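Local coordinates for protein dienelactone hydrolase (Anabaena variabilis, PDB 2O2G) that probably acts as a hydrolase of the dienelactone hydrolase family, with an alpha/beta-hydrolase fold, at residues Ser46-Pro51 against Leu69-Thr74. Residues are numbered along the deposited sequence; the frame is centred on the assembly and turned at random.
Sequences SSRYSP and LIDLLT. With SO4 (sulfate ion), chain B.
R48 and D71 make a buried polar contact that joins the loop between strand 36-41 and helix 51-63 to the segment 69-74, into which strand 66-70 runs. The carboxylate of D71 grips R48 twice, at the backbone and at the tip of the side chain. OD1 of D71 accepts the backbone N-H of R48 nearly along its C-O axis, N to OD1 2.7 Å and 155° at the hydrogen. OD2 meets the guanidinium of the same residue in a salt bridge, with NH1 of R48 3.0 Å from OD2 of D71, although the hydrogen bond within it is weak. OD2 lies at the guanidinium edge, near its plane, yet the carboxylate itself is turned 85° to that plane. With chi1 at 72°, CG of R48 sits between its own N and carbonyl carbon, 3.5 Å from OD1 of D71. CE2 of Y49 rests over one face of the guanidinium, toward its rim, and NE bonds weakly to N27. The turn is type I, closed from S50 N to S47 O, and S47 OG also accepts from Y49 N, an ST turn. An alanine at D71 would probably leave the R48 N-H without this acceptor and the guanidinium without this counter-charge, its NH1 end less firmly fixed. On the strand side, CB of R48 lies 3.6 Å from the carbonyl O of L69. S50 OG caps helix 51-63 through N53 N; it and S46 OG also bond a sulfate, probably from the crystallisation liquor. The carboxylate thus ties together the two ends of a beta-alpha-beta crossover, in which helix 51-63 links parallel neighbours 36-41 and 66-70 of the alpha/beta-hydrolase sheet. Strand 22-29 flanks it, K25 touching R48 and D71, while L69 reaches A57 of helix 51-63 and I70, pointing away from the loop, touches A101 of helix 91-107.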
loop_
_atom_site.group_PDB
_atom_site.type_symbol
_atom_site.label_atom_id
_atom_site.label_comp_id
_atom_site.label_asym_id
_atom_site.label_seq_id
_atom_site.Cartn_x
_atom_site.Cartn_y
_atom_site.Cartn_z
ATOM N N SER A 46 -2.711 -6.311 11.119
ATOM C CA SER A 46 -1.266 -6.124 11.038
ATOM C C SER A 46 -0.861 -4.705 11.508
ATOM O O SER A 46 -1.672 -3.968 12.091
ATOM C CB SER A 46 -0.792 -6.428 9.611
ATOM O OG SER A 46 0.572 -6.819 9.591
ATOM N N SER A 47 0.390 -4.334 11.263
ATOM C CA SER A 47 0.900 -3.050 11.706
ATOM C C SER A 47 2.032 -2.583 10.806
ATOM O O SER A 47 2.396 -3.253 9.834
ATOM C CB SER A 47 1.444 -3.218 13.113
ATOM O OG SER A 47 2.538 -4.103 13.076
ATOM N N ARG A 48 2.607 -1.443 11.161
ATOM C CA ARG A 48 3.727 -0.902 10.441
ATOM C C ARG A 48 4.967 -1.778 10.635
ATOM O O ARG A 48 5.954 -1.651 9.908
ATOM C CB ARG A 48 3.984 0.539 10.869
ATOM C CG ARG A 48 4.569 0.702 12.254
ATOM C CD ARG A 48 4.528 2.146 12.637
ATOM N NE ARG A 48 5.428 2.449 13.723
ATOM C CZ ARG A 48 5.238 2.120 14.991
ATOM N NH1 ARG A 48 4.159 1.455 15.362
ATOM N NH2 ARG A 48 6.142 2.470 15.894
ATOM N N TYR A 49 4.925 -2.670 11.616
ATOM C CA TYR A 49 6.020 -3.608 11.852
ATOM C C TYR A 49 5.921 -4.869 11.040
ATOM O O TYR A 49 6.797 -5.700 11.166
ATOM C CB TYR A 49 6.102 -3.995 13.320
ATOM C CG TYR A 49 6.648 -2.902 14.144
ATOM C CD1 TYR A 49 8.001 -2.575 14.086
ATOM C CD2 TYR A 49 5.829 -2.191 14.994
ATOM C CE1 TYR A 49 8.517 -1.558 14.875
ATOM C CE2 TYR A 49 6.320 -1.189 15.777
ATOM C CZ TYR A 49 7.672 -0.865 15.720
ATOM O OH TYR A 49 8.159 0.160 16.497
ATOM N N SER A 50 4.877 -5.023 10.215
ATOM C CA SER A 50 4.763 -6.214 9.360
ATOM C C SER A 50 6.112 -6.591 8.787
ATOM O O SER A 50 6.677 -5.780 8.061
ATOM C CB SER A 50 3.868 -5.942 8.152
ATOM O OG SER A 50 4.055 -6.951 7.162
ATOM N N PRO A 51 6.589 -7.829 9.025
ATOM C CA PRO A 51 7.891 -8.247 8.433
ATOM C C PRO A 51 7.837 -8.315 6.905
ATOM O O PRO A 51 8.833 -8.072 6.212
ATOM C CB PRO A 51 8.169 -9.623 9.054
ATOM C CG PRO A 51 7.002 -9.978 9.887
ATOM C CD PRO A 51 5.938 -8.907 9.793
ATOM N N LEU A 69 5.751 3.411 6.265
ATOM C CA LEU A 69 5.053 2.276 6.818
ATOM C C LEU A 69 4.276 2.876 7.969
ATOM O O LEU A 69 4.862 3.442 8.870
ATOM C CB LEU A 69 6.064 1.253 7.301
ATOM C CG LEU A 69 6.783 0.524 6.155
ATOM C CD1 LEU A 69 8.137 0.053 6.613
ATOM C CD2 LEU A 69 5.946 -0.607 5.663
ATOM N N ILE A 70 2.959 2.752 7.911
ATOM C CA ILE A 70 2.060 3.349 8.891
ATOM C C ILE A 70 1.069 2.391 9.550
ATOM O O ILE A 70 0.695 1.375 8.981
ATOM C CB ILE A 70 1.313 4.488 8.161
ATOM C CG1 ILE A 70 0.817 5.530 9.141
ATOM C CG2 ILE A 70 0.226 3.968 7.197
ATOM C CD1 ILE A 70 0.509 6.802 8.470
ATOM N N ASP A 71 0.661 2.700 10.768
ATOM C CA ASP A 71 -0.415 1.985 11.391
ATOM C C ASP A 71 -1.660 2.749 10.942
ATOM O O ASP A 71 -1.782 3.954 11.187
ATOM C CB ASP A 71 -0.309 2.013 12.921
ATOM C CG ASP A 71 0.790 1.103 13.461
ATOM O OD1 ASP A 71 1.154 0.113 12.789
ATOM O OD2 ASP A 71 1.250 1.380 14.576
ATOM N N LEU A 72 -2.594 2.074 10.297
ATOM C CA LEU A 72 -3.825 2.730 9.899
ATOM C C LEU A 72 -4.747 2.966 11.075
ATOM O O LEU A 72 -5.649 3.819 10.998
ATOM C CB LEU A 72 -4.520 1.949 8.787
ATOM C CG LEU A 72 -3.712 2.065 7.472
ATOM C CD1 LEU A 72 -4.366 1.207 6.402
ATOM C CD2 LEU A 72 -3.599 3.484 6.976
ATOM N N LEU A 73 -4.563 2.217 12.151
ATOM C CA LEU A 73 -5.359 2.441 13.343
ATOM C C LEU A 73 -4.479 3.052 14.429
ATOM O O LEU A 73 -3.244 2.863 14.424
ATOM C CB LEU A 73 -5.974 1.152 13.861
ATOM C CG LEU A 73 -6.815 0.341 12.882
ATOM C CD1 LEU A 73 -7.314 -0.920 13.571
ATOM C CD2 LEU A 73 -7.968 1.154 12.367
ATOM N N THR A 74 -5.107 3.774 15.358
ATOM C CA THR A 74 -4.367 4.321 16.482
ATOM C C THR A 74 -4.023 3.177 17.397
ATOM O O THR A 74 -4.599 2.093 17.327
ATOM C CB THR A 74 -5.155 5.359 17.342
ATOM O OG1 THR A 74 -6.264 4.714 17.953
ATOM C CG2 THR A 74 -5.607 6.527 16.501
HETATM S S SO4 B . 0.555 -7.836 5.931
HETATM O O1 SO4 B . 0.384 -6.395 5.977
HETATM O O2 SO4 B . 0.739 -8.257 7.291
HETATM O O3 SO4 B . 1.802 -8.090 5.234
HETATM O O4 SO4 B . -0.556 -8.515 5.277
#